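Local atomic coordinates of lysyl oxidase (Pichia pastoris, PDB entry 1W7C), a protein that probably oxidises primary amines, including the side-chain amines of peptidyl lysine, to aldehydes with the help of copper and a protein-derived topaquinone. Residues A[339-345]-A[487-493]; A[356-360]-A[615-620]; A[456-462]-A[663-669]; A[578-584]-A[649-653]. Where two conformers were deposited one is given. Numbering follows the deposited sequence.

In the fold
All four contacts belong to the copper amine oxidase enzyme domain and reach one large, mainly antiparallel sheet. Strand 488-498 lies between strands 329-344 and 642-654, so interactions 1 and 4 are neighbours, with centres about 9 Å apart, joined by Asp489–His653 and Asn493–Asn649 hydrogen bonds. Interaction 2 lies about 12 Å from interaction 1, centre to centre, and is tied to it through Glu339. Interaction 3, about 14 Å from interaction 1, packs against it through Leu492 and Val456. Along the chain, interaction 1 closes before interaction 4 opens, and interaction 4 nests inside the loop closed by interaction 3. Interactions 1, 3 and 4 also meet the second subunit, placing the copper site close to the dimer interface.

Interaction 1. Residues A[339-345]-A[487-493]; sequences ELIAEYG and FHDHVLN. With CU (copper (II) ion), chain C.
Two of the three copper-binding histidines of this amine oxidase sit on strand 488-493, which pairs antiparallel with strand 339-344; the strand axes approach to 4.6 Å, with their N-to-C directions 167° apart. Both are extended. Glu339–Asn493, Ile341–Val491 and Glu343–Asp489 are hydrogen-bonded pairs; Leu340–Leu492, Ala342–His490 and Tyr344–His488 are non-hydrogen-bonded. Ile341 N reaches Val491 O at 2.9 Å and Val491 N returns to Ile341 O at 3.2 Å; Glu343 N–Asp489 O (2.9 Å) and Asp489 N–Glu343 O (3.0 Å) repeat the pattern, and Gly345 N–Phe487 O (2.9 Å) extends it. His488 (chi1 p) and His490 (chi1 m), two apart and therefore on one face, each place NE2 2.0 Å from copper; His654 and a water at 2.2 Å complete the coordination. Small Ala342 faces His490, while the Tyr344 ring accepts His488 CB over its face, 3.5 Å from the centroid. Leu340 CD2 meets Leu492 CD2 at 3.5 Å. On the opposite face, a water joins Glu343 OE2 and Asp489 OD2 (2.7 Å each), carboxylates also held by Arg583 and His653. His490 ND1 donates to a water 2.8 Å away, itself bound to Ile341 O, which implies a neutral, oriented imidazole whose NE2 lone pair serves the metal.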
# COMPACT_ATOMS: atom_id res chain seq x y z
N GLU A 339 -3.03 -20.49 -5.86
CA GLU A 339 -3.62 -20.37 -7.21
C GLU A 339 -3.61 -18.93 -7.61
O GLU A 339 -3.65 -18.03 -6.77
CB GLU A 339 -5.04 -20.93 -7.25
CG GLU A 339 -5.81 -20.88 -8.57
CD GLU A 339 -5.17 -21.67 -9.72
OE1 GLU A 339 -4.07 -21.28 -10.20
OE2 GLU A 339 -5.82 -22.65 -10.19
N LEU A 340 -3.53 -18.73 -8.91
CA LEU A 340 -3.67 -17.42 -9.53
C LEU A 340 -4.53 -17.60 -10.75
O LEU A 340 -4.24 -18.45 -11.61
CB LEU A 340 -2.35 -16.77 -9.95
CG LEU A 340 -1.12 -16.77 -9.14
CD1 LEU A 340 -0.46 -18.11 -9.28
CD2 LEU A 340 -0.19 -15.63 -9.65
N ILE A 341 -5.58 -16.80 -10.87
CA ILE A 341 -6.50 -16.84 -12.00
C ILE A 341 -6.45 -15.53 -12.76
O ILE A 341 -6.15 -14.46 -12.20
CB ILE A 341 -7.97 -17.18 -11.61
CG1 ILE A 341 -8.51 -16.12 -10.64
CG2 ILE A 341 -8.00 -18.60 -11.05
CD1 ILE A 341 -10.04 -16.23 -10.41
N ALA A 342 -6.74 -15.62 -14.05
CA ALA A 342 -6.91 -14.45 -14.88
C ALA A 342 -8.15 -14.68 -15.72
O ALA A 342 -8.15 -15.55 -16.60
CB ALA A 342 -5.69 -14.22 -15.76
N GLU A 343 -9.22 -13.95 -15.39
CA GLU A 343 -10.52 -14.19 -15.94
C GLU A 343 -10.97 -12.97 -16.75
O GLU A 343 -11.14 -11.88 -16.19
CB GLU A 343 -11.52 -14.44 -14.80
CG GLU A 343 -12.93 -14.74 -15.28
CD GLU A 343 -13.96 -14.80 -14.17
OE1 GLU A 343 -15.07 -15.28 -14.46
OE2 GLU A 343 -13.68 -14.29 -13.06
N TYR A 344 -11.16 -13.17 -18.05
CA TYR A 344 -11.42 -12.08 -19.00
C TYR A 344 -12.89 -11.92 -19.30
O TYR A 344 -13.62 -12.92 -19.31
CB TYR A 344 -10.63 -12.30 -20.31
CG TYR A 344 -9.14 -12.13 -20.12
CD1 TYR A 344 -8.40 -13.06 -19.41
CD2 TYR A 344 -8.46 -11.00 -20.60
CE1 TYR A 344 -7.06 -12.89 -19.18
CE2 TYR A 344 -7.12 -10.83 -20.35
CZ TYR A 344 -6.44 -11.77 -19.64
OH TYR A 344 -5.11 -11.57 -19.41
N GLY A 345 -13.30 -10.67 -19.51
CA GLY A 345 -14.62 -10.37 -20.04
C GLY A 345 -14.49 -9.74 -21.41
O GLY A 345 -13.64 -8.88 -21.60
N PHE A 487 -10.75 -6.27 -20.55
CA PHE A 487 -10.94 -6.23 -19.12
C PHE A 487 -10.82 -7.59 -18.44
O PHE A 487 -11.39 -8.58 -18.92
CB PHE A 487 -12.36 -5.70 -19.01
CG PHE A 487 -12.91 -5.46 -17.63
CD1 PHE A 487 -14.30 -5.49 -17.43
CD2 PHE A 487 -12.12 -5.05 -16.59
CE1 PHE A 487 -14.85 -5.21 -16.20
CE2 PHE A 487 -12.70 -4.77 -15.34
CZ PHE A 487 -14.03 -4.86 -15.16
N HIS A 488 -10.06 -7.67 -17.35
CA HIS A 488 -9.89 -8.95 -16.68
C HIS A 488 -9.63 -8.76 -15.20
O HIS A 488 -9.20 -7.69 -14.76
CB HIS A 488 -8.77 -9.78 -17.32
CG HIS A 488 -7.45 -9.06 -17.34
ND1 HIS A 488 -7.17 -8.06 -18.24
CD2 HIS A 488 -6.34 -9.18 -16.55
CE1 HIS A 488 -5.95 -7.58 -18.01
NE2 HIS A 488 -5.43 -8.25 -16.99
N ASP A 489 -9.94 -9.81 -14.44
CA ASP A 489 -9.57 -9.90 -13.04
C ASP A 489 -8.39 -10.83 -12.87
O ASP A 489 -8.36 -11.92 -13.43
CB ASP A 489 -10.72 -10.48 -12.21
CG ASP A 489 -11.79 -9.48 -11.88
OD1 ASP A 489 -11.54 -8.25 -11.95
OD2 ASP A 489 -12.92 -9.87 -11.54
N HIS A 490 -7.42 -10.38 -12.09
CA HIS A 490 -6.39 -11.23 -11.50
C HIS A 490 -6.84 -11.50 -10.06
O HIS A 490 -7.16 -10.55 -9.35
CB HIS A 490 -5.06 -10.51 -11.42
CG HIS A 490 -4.48 -10.13 -12.74
ND1 HIS A 490 -3.66 -10.96 -13.47
CD2 HIS A 490 -4.52 -8.94 -13.41
CE1 HIS A 490 -3.25 -10.33 -14.55
NE2 HIS A 490 -3.76 -9.10 -14.54
N VAL A 491 -6.84 -12.76 -9.62
CA VAL A 491 -7.11 -13.08 -8.23
C VAL A 491 -6.16 -14.18 -7.79
O VAL A 491 -5.91 -15.13 -8.55
CB VAL A 491 -8.58 -13.46 -7.91
CG1 VAL A 491 -8.86 -13.28 -6.42
CG2 VAL A 491 -9.56 -12.66 -8.74
N LEU A 492 -5.58 -14.03 -6.61
CA LEU A 492 -4.54 -14.93 -6.07
C LEU A 492 -5.04 -15.39 -4.70
O LEU A 492 -5.48 -14.56 -3.92
CB LEU A 492 -3.18 -14.22 -5.88
CG LEU A 492 -2.43 -13.80 -7.10
CD1 LEU A 492 -2.94 -12.48 -7.62
CD2 LEU A 492 -0.92 -13.71 -6.80
N ASN A 493 -4.90 -16.68 -4.39
CA ASN A 493 -5.28 -17.26 -3.11
C ASN A 493 -4.02 -17.66 -2.35
O ASN A 493 -3.16 -18.34 -2.90
CB ASN A 493 -6.16 -18.49 -3.31
CG ASN A 493 -6.72 -19.02 -2.03
OD1 ASN A 493 -6.39 -20.13 -1.61
ND2 ASN A 493 -7.64 -18.25 -1.40
CU CU C . -3.74 -7.71 -16.00
O HOH W 1 -3.53 -13.46 -12.27
O HOH W 2 -14.36 -11.66 -12.90
O HOH W 3 -2.30 -8.44 -17.51

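Interaction 2. Residues A[356-360]-A[615-620]; sequences YSDIS and STALNT. With IMD (imidazole), chain P.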
# COMPACT_ATOMS: atom_id res chain seq x y z
N TYR A 356 -7.82 -18.46 -17.08
CA TYR A 356 -6.62 -19.21 -16.78
C TYR A 356 -6.53 -19.63 -15.32
O TYR A 356 -6.81 -18.82 -14.42
CB TYR A 356 -5.33 -18.42 -17.11
CG TYR A 356 -5.15 -18.07 -18.57
CD1 TYR A 356 -4.99 -16.76 -18.97
CD2 TYR A 356 -5.20 -19.05 -19.54
CE1 TYR A 356 -4.87 -16.42 -20.29
CE2 TYR A 356 -5.04 -18.73 -20.88
CZ TYR A 356 -4.91 -17.42 -21.26
OH TYR A 356 -4.85 -17.13 -22.61
N SER A 357 -6.05 -20.85 -15.12
CA SER A 357 -5.48 -21.32 -13.86
C SER A 357 -3.98 -21.38 -14.03
O SER A 357 -3.45 -22.24 -14.73
CB SER A 357 -5.98 -22.72 -13.57
OG SER A 357 -5.15 -23.39 -12.61
N ASP A 358 -3.24 -20.48 -13.40
CA ASP A 358 -1.82 -20.42 -13.63
C ASP A 358 -1.06 -21.59 -13.01
O ASP A 358 -0.01 -21.97 -13.52
CB ASP A 358 -1.26 -19.07 -13.22
CG ASP A 358 -1.46 -18.02 -14.27
OD1 ASP A 358 -1.73 -18.36 -15.44
OD2 ASP A 358 -1.39 -16.83 -14.00
N ILE A 359 -1.64 -22.24 -11.99
CA ILE A 359 -0.96 -23.43 -11.47
C ILE A 359 -1.10 -24.64 -12.41
O ILE A 359 -0.29 -25.53 -12.34
CB ILE A 359 -1.39 -23.81 -10.01
CG1 ILE A 359 -2.80 -24.40 -9.93
CG2 ILE A 359 -1.14 -22.64 -9.07
CD1 ILE A 359 -3.12 -24.94 -8.55
N SER A 360 -2.14 -24.65 -13.27
CA SER A 360 -2.18 -25.69 -14.30
C SER A 360 -0.98 -25.58 -15.24
O SER A 360 -0.42 -26.60 -15.61
CB SER A 360 -3.49 -25.68 -15.07
OG SER A 360 -3.61 -24.62 -16.01
N SER A 615 -6.88 -25.26 -4.85
CA SER A 615 -6.97 -25.60 -6.26
C SER A 615 -5.94 -26.66 -6.53
O SER A 615 -5.16 -27.01 -5.62
CB SER A 615 -6.71 -24.37 -7.13
OG SER A 615 -7.00 -24.65 -8.50
N THR A 616 -5.94 -27.19 -7.74
CA THR A 616 -4.91 -28.15 -8.19
C THR A 616 -4.55 -27.83 -9.62
O THR A 616 -5.30 -27.15 -10.31
CB THR A 616 -5.44 -29.62 -8.13
OG1 THR A 616 -6.32 -29.87 -9.22
CG2 THR A 616 -6.14 -29.94 -6.84
N ALA A 617 -3.46 -28.40 -10.09
CA ALA A 617 -3.05 -28.26 -11.48
C ALA A 617 -4.03 -28.98 -12.43
O ALA A 617 -3.96 -28.78 -13.62
CB ALA A 617 -1.64 -28.82 -11.70
N LEU A 618 -4.87 -29.83 -11.85
CA LEU A 618 -5.81 -30.66 -12.54
C LEU A 618 -7.23 -30.08 -12.52
O LEU A 618 -8.15 -30.69 -13.07
CB LEU A 618 -5.78 -32.08 -11.94
CG LEU A 618 -4.42 -32.78 -12.02
CD1 LEU A 618 -4.51 -34.16 -11.38
CD2 LEU A 618 -3.94 -32.85 -13.48
N ASN A 619 -7.40 -28.89 -11.94
CA ASN A 619 -8.74 -28.31 -11.83
C ASN A 619 -9.31 -27.70 -13.11
O ASN A 619 -10.50 -27.82 -13.38
CB ASN A 619 -8.79 -27.21 -10.75
CG ASN A 619 -9.30 -27.71 -9.42
OD1 ASN A 619 -8.93 -28.83 -9.01
ND2 ASN A 619 -10.02 -26.87 -8.69
N THR A 620 -8.47 -27.02 -13.90
CA THR A 620 -8.99 -26.01 -14.82
C THR A 620 -9.99 -26.50 -15.86
O THR A 620 -10.99 -25.82 -16.12
CB THR A 620 -7.84 -25.23 -15.48
OG1 THR A 620 -8.32 -24.07 -16.16
CG2 THR A 620 -7.08 -26.02 -16.52
N1 IMD P . -0.81 -16.42 -19.97
C2 IMD P . -0.87 -16.43 -18.61
N3 IMD P . -1.34 -17.67 -18.26
C4 IMD P . -1.56 -18.40 -19.37
C5 IMD P . -1.24 -17.60 -20.45
O HOH W 4 -6.01 -25.98 -12.65
O HOH W 5 -6.24 -22.64 -17.45
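Ser615 opens the second segment with its CB directed at the short helix that begins at Asp358. Its OG lies 3.9 Å from Ile359 CD1 and is hydrogen-bonded to Glu339, which also binds Ser357 OG. At Thr616 the methyl CD1 of Ile359 comes closer, 3.4 Å from the backbone C; the long aliphatic branch suits a surface made largely of main chain. Thr616 starts a type I beta turn ending at Asn619, with Asn619 N bonded to Thr616 O at 3.2 Å. Its OG1 accepts from Leu618 N at 3.0 Å, an ST turn, and donates to Asn619 OD1 at 2.8 Å. Small Ala617 allows close approach: its CB is 3.6 Å from Ile359 O and its O 3.5 Å from Ser360 CB. Thr620 finishes the segment, CB 3.7 Å from Ser357 CB. Water mediates the polar contact. One molecule donates to Ser357 OG and Thr616 O, both at 2.7 Å; another joins Ser357 N (2.9 Å) and Thr620 OG1 (2.8 Å). Ser357 N-caps the helix through a weak bond from Ser360 N to its OG, 3.3 Å. Asp358 is the predicted catalytic proton acceptor; its OD1 accepts from N3 of an imidazole, probably from the crystallisation liquor, at 2.9 Å. The loop packs against the junction of strand 355-357 and helix 358-361, with strand 329-344 paired to the former and Trp57 of strand 53-61 touching Ala617 and Leu618.

Interaction 3. Residues A[456-462]-A[663-669]; sequences VRAAGYI and NTIFSTA
Segment 456-462 is extended over 456-458, the end of strand 452-458, then continues as a loop past segment 663-669, an irregular run that turns back between Phe666 and Ala669. The nearest CA pairs, Arg457–Phe666 (5.2 Å), Ala459–Thr664 (4.6 Å) and Tyr461–Asn663 (5.0 Å), show the chains running in opposite senses. Ala458 N donates to Ala669 O at 3.0 Å, and Thr664 N to Gly460 O at 2.9 Å. Arg457, with chi1 m and chi2 and chi3 t, stretches to the turn: NH1 donates to Phe666 O at 3.0 Å, weakly to Ser667 O at 3.3 Å, and to a water at 3.0 Å that gives a hydrogen to Ser667 O at 2.9 Å. The guanidinium thereby serves carbonyls at its edge, while Tyr408 of the second subunit makes a cation-pi contact with Arg457. The contact lies at the end of the antiparallel pairing of strand 452-458 with strand 670-678, beside the copper site, where Ile462 and Thr664 touch the copper ligand His654. Gly460, at phi 105° and psi -164°, has a conformation in which a CB would jam against the preceding carbonyl. Thr664 OG1 is satisfied by Asp660, and Tyr461 OH by Thr264; Asn663 ND2 lies over the Tyr461 ring, 3.3 Å from CD2. Phe666 (chi1 m) offers its ring face to Ala459 CB, 3.4 Å from the centroid, a gap suited to a small methyl.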
# COMPACT_ATOMS: atom_id res chain seq x y z
N VAL A 456 2.10 -9.00 -4.14
CA VAL A 456 2.31 -9.34 -5.53
C VAL A 456 2.22 -8.08 -6.37
O VAL A 456 1.45 -7.17 -6.07
CB VAL A 456 1.30 -10.41 -6.02
CG1 VAL A 456 -0.12 -9.91 -5.96
CG2 VAL A 456 1.62 -10.91 -7.40
N ARG A 457 3.03 -8.04 -7.44
CA ARG A 457 2.91 -7.03 -8.48
C ARG A 457 2.91 -7.75 -9.82
O ARG A 457 3.58 -8.76 -9.98
CB ARG A 457 4.08 -6.03 -8.42
CG ARG A 457 4.15 -5.27 -7.08
CD ARG A 457 5.36 -4.40 -7.01
NE ARG A 457 5.45 -3.63 -5.77
CZ ARG A 457 4.83 -2.47 -5.55
NH1 ARG A 457 4.08 -1.90 -6.47
NH2 ARG A 457 4.99 -1.84 -4.38
N ALA A 458 2.20 -7.21 -10.80
CA ALA A 458 2.15 -7.81 -12.14
C ALA A 458 2.75 -6.85 -13.19
O ALA A 458 2.64 -5.59 -13.10
CB ALA A 458 0.73 -8.15 -12.49
N ALA A 459 3.33 -7.41 -14.21
CA ALA A 459 3.85 -6.62 -15.33
C ALA A 459 3.72 -7.56 -16.56
O ALA A 459 3.12 -8.67 -16.50
CB ALA A 459 5.34 -6.15 -15.11
N GLY A 460 4.29 -7.13 -17.64
CA GLY A 460 4.39 -7.92 -18.83
C GLY A 460 3.39 -7.43 -19.86
O GLY A 460 2.93 -6.29 -19.78
N TYR A 461 3.15 -8.27 -20.87
CA TYR A 461 2.20 -7.95 -21.94
C TYR A 461 0.82 -8.34 -21.53
O TYR A 461 0.57 -9.44 -21.05
CB TYR A 461 2.56 -8.71 -23.20
CG TYR A 461 3.74 -8.17 -23.98
CD1 TYR A 461 4.97 -8.81 -23.99
CD2 TYR A 461 3.63 -7.00 -24.70
CE1 TYR A 461 6.05 -8.30 -24.70
CE2 TYR A 461 4.69 -6.48 -25.42
CZ TYR A 461 5.89 -7.14 -25.42
OH TYR A 461 6.95 -6.63 -26.14
N ILE A 462 -0.10 -7.45 -21.80
CA ILE A 462 -1.51 -7.79 -21.61
C ILE A 462 -2.04 -8.74 -22.69
O ILE A 462 -1.53 -8.75 -23.80
CB ILE A 462 -2.40 -6.51 -21.59
CG1 ILE A 462 -2.36 -5.78 -22.93
CG2 ILE A 462 -2.03 -5.64 -20.45
CD1 ILE A 462 -3.34 -4.63 -23.07
N ASN A 663 4.00 -2.41 -22.13
CA ASN A 663 3.84 -3.35 -21.02
C ASN A 663 3.14 -2.68 -19.84
O ASN A 663 3.22 -1.47 -19.65
CB ASN A 663 5.19 -3.83 -20.47
CG ASN A 663 5.70 -5.17 -21.02
OD1 ASN A 663 6.51 -5.80 -20.35
ND2 ASN A 663 5.26 -5.59 -22.20
N THR A 664 2.47 -3.51 -19.04
CA THR A 664 1.99 -3.13 -17.73
C THR A 664 3.18 -2.88 -16.80
O THR A 664 4.23 -3.47 -16.94
CB THR A 664 1.13 -4.29 -17.21
OG1 THR A 664 -0.03 -4.41 -18.04
CG2 THR A 664 0.63 -4.05 -15.80
N ILE A 665 3.01 -1.95 -15.86
CA ILE A 665 4.03 -1.60 -14.88
C ILE A 665 3.69 -2.13 -13.48
O ILE A 665 2.54 -2.18 -13.07
CB ILE A 665 4.36 -0.08 -14.90
CG1 ILE A 665 3.23 0.78 -14.35
CG2 ILE A 665 4.78 0.33 -16.31
CD1 ILE A 665 3.52 2.27 -14.38
N PHE A 666 4.75 -2.49 -12.75
CA PHE A 666 4.63 -3.11 -11.44
C PHE A 666 4.18 -2.11 -10.37
O PHE A 666 3.62 -2.52 -9.36
CB PHE A 666 5.97 -3.68 -10.96
CG PHE A 666 6.40 -5.01 -11.58
CD1 PHE A 666 7.73 -5.18 -12.03
CD2 PHE A 666 5.57 -6.09 -11.61
CE1 PHE A 666 8.16 -6.44 -12.51
CE2 PHE A 666 5.99 -7.31 -12.09
CZ PHE A 666 7.27 -7.48 -12.54
N SER A 667 4.46 -0.83 -10.55
CA SER A 667 4.20 0.17 -9.49
C SER A 667 2.72 0.33 -9.18
O SER A 667 2.31 0.49 -8.00
CB SER A 667 4.77 1.49 -9.94
OG SER A 667 4.25 1.77 -11.22
N THR A 668 1.86 0.29 -10.20
CA THR A 668 0.43 0.47 -10.03
C THR A 668 -0.40 -0.78 -10.17
O THR A 668 -1.63 -0.70 -10.14
CB THR A 668 -0.05 1.53 -11.04
OG1 THR A 668 0.45 1.24 -12.36
CG2 THR A 668 0.49 2.92 -10.70
N ALA A 669 0.24 -1.93 -10.32
CA ALA A 669 -0.43 -3.24 -10.37
C ALA A 669 0.03 -4.05 -9.16
O ALA A 669 0.77 -4.99 -9.30
CB ALA A 669 -0.09 -3.97 -11.68
O HOH W 6 3.26 0.74 -5.28

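Interaction 4. Residues A[578-584]-A[649-653]; sequences GGGVHRI and NLGLH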
# COMPACT_ATOMS: atom_id res chain seq x y z
N GLY A 578 -3.49 -2.76 -0.36
CA GLY A 578 -4.11 -2.65 -1.65
C GLY A 578 -4.45 -3.97 -2.26
O GLY A 578 -3.98 -5.02 -1.88
N GLY A 579 -5.40 -3.92 -3.17
CA GLY A 579 -5.78 -5.10 -3.90
C GLY A 579 -6.59 -6.08 -3.11
O GLY A 579 -6.60 -7.27 -3.38
N GLY A 580 -7.38 -5.56 -2.17
CA GLY A 580 -8.28 -6.39 -1.42
C GLY A 580 -9.61 -6.53 -2.16
O GLY A 580 -10.67 -6.13 -1.69
N VAL A 581 -9.55 -7.19 -3.33
CA VAL A 581 -10.69 -7.40 -4.20
C VAL A 581 -10.79 -8.86 -4.62
O VAL A 581 -9.84 -9.61 -4.58
CB VAL A 581 -10.66 -6.49 -5.43
CG1 VAL A 581 -10.51 -4.99 -5.03
CG2 VAL A 581 -9.56 -6.86 -6.39
N HIS A 582 -12.01 -9.24 -5.00
CA HIS A 582 -12.35 -10.57 -5.47
C HIS A 582 -13.02 -10.49 -6.85
O HIS A 582 -13.20 -9.40 -7.40
CB HIS A 582 -13.24 -11.29 -4.44
CG HIS A 582 -14.52 -10.59 -4.14
ND1 HIS A 582 -15.56 -10.47 -5.03
CD2 HIS A 582 -14.90 -9.90 -3.04
CE1 HIS A 582 -16.53 -9.76 -4.48
NE2 HIS A 582 -16.15 -9.39 -3.28
N ARG A 583 -13.37 -11.64 -7.41
CA ARG A 583 -13.98 -11.67 -8.71
C ARG A 583 -15.21 -10.81 -8.80
O ARG A 583 -16.05 -10.80 -7.89
CB ARG A 583 -14.41 -13.10 -9.09
CG ARG A 583 -13.31 -14.07 -9.44
CD ARG A 583 -13.85 -15.49 -9.63
NE ARG A 583 -14.68 -15.59 -10.80
CZ ARG A 583 -15.69 -16.43 -10.96
NH1 ARG A 583 -16.07 -17.25 -9.99
NH2 ARG A 583 -16.34 -16.45 -12.11
N ILE A 584 -15.36 -10.14 -9.91
CA ILE A 584 -16.61 -9.46 -10.31
C ILE A 584 -17.64 -10.46 -10.80
O ILE A 584 -18.78 -10.45 -10.35
CB ILE A 584 -16.32 -8.39 -11.36
CG1 ILE A 584 -15.40 -7.32 -10.77
CG2 ILE A 584 -17.64 -7.78 -11.86
CD1 ILE A 584 -14.79 -6.36 -11.79
N ASN A 649 -7.27 -13.70 -0.16
CA ASN A 649 -7.14 -13.32 -1.55
C ASN A 649 -6.59 -11.92 -1.77
O ASN A 649 -6.88 -10.97 -1.02
CB ASN A 649 -8.49 -13.42 -2.26
CG ASN A 649 -9.00 -14.82 -2.28
OD1 ASN A 649 -8.20 -15.78 -2.39
ND2 ASN A 649 -10.32 -14.98 -2.17
N LEU A 650 -5.79 -11.80 -2.83
CA LEU A 650 -5.33 -10.53 -3.39
C LEU A 650 -5.79 -10.48 -4.82
O LEU A 650 -5.85 -11.49 -5.51
CB LEU A 650 -3.81 -10.47 -3.33
CG LEU A 650 -3.19 -10.34 -1.94
CD1 LEU A 650 -1.70 -10.23 -2.02
CD2 LEU A 650 -3.77 -9.16 -1.19
N GLY A 651 -6.05 -9.29 -5.32
CA GLY A 651 -6.55 -9.20 -6.67
C GLY A 651 -6.42 -7.84 -7.29
O GLY A 651 -6.07 -6.87 -6.61
N LEU A 652 -6.72 -7.77 -8.57
CA LEU A 652 -6.71 -6.55 -9.37
C LEU A 652 -7.81 -6.64 -10.41
O LEU A 652 -7.87 -7.65 -11.14
CB LEU A 652 -5.38 -6.40 -10.10
CG LEU A 652 -4.09 -6.46 -9.27
CD1 LEU A 652 -2.84 -6.69 -10.14
CD2 LEU A 652 -3.84 -5.19 -8.43
N HIS A 653 -8.62 -5.61 -10.53
CA HIS A 653 -9.48 -5.44 -11.68
C HIS A 653 -8.72 -4.62 -12.71
O HIS A 653 -8.53 -3.40 -12.54
CB HIS A 653 -10.75 -4.68 -11.31
CG HIS A 653 -11.50 -5.24 -10.15
ND1 HIS A 653 -11.83 -6.57 -10.04
CD2 HIS A 653 -11.94 -4.64 -9.02
CE1 HIS A 653 -12.49 -6.75 -8.90
NE2 HIS A 653 -12.54 -5.60 -8.25
O HOH W 7 -9.46 -10.11 -1.88
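Two glycines meet here where neither could carry a side chain: a CB on Gly579 would come 2.9 Å from Gly651 O, and one on Gly651 would come 2.8 Å from Val581 O. The bare backbones instead join directly, Gly651 N donating to Gly579 O at 2.9 Å. Gly579 also has a positive phi of 75°, which favours glycine, and Gly580 centres an inverse gamma turn that redirects the loop. Its path runs at 73° to segment 649-653, end to end, so the two cross rather than pair as strands. A water helps hold the crossing, donating to Asn649 O at 2.9 Å and weakly to Val581 O at 2.8 Å. Further along, His653 is clasped between two aliphatic side chains. Val581 CG2 lies 4.0 Å from the centroid of its ring on one face and Ile584 CD1 3.8 Å from it on the other, both CH-pi contacts; branched residues suit these places by covering the flat ring. His582 O sits at the ring edge, 3.1 Å from His653 CE1. The imidazole nitrogens are both engaged, ND1 with Asp489 and NE2 with Asn550 O of the second subunit, so this histidine, next in sequence to the copper ligand His654, links the sheet to the dimer interface. The loop, which follows strand 569-576, lies across strand 642-654, itself paired with strand 488-498, while Leu650 packs against Ala671 and Phe673 of strand 670-678.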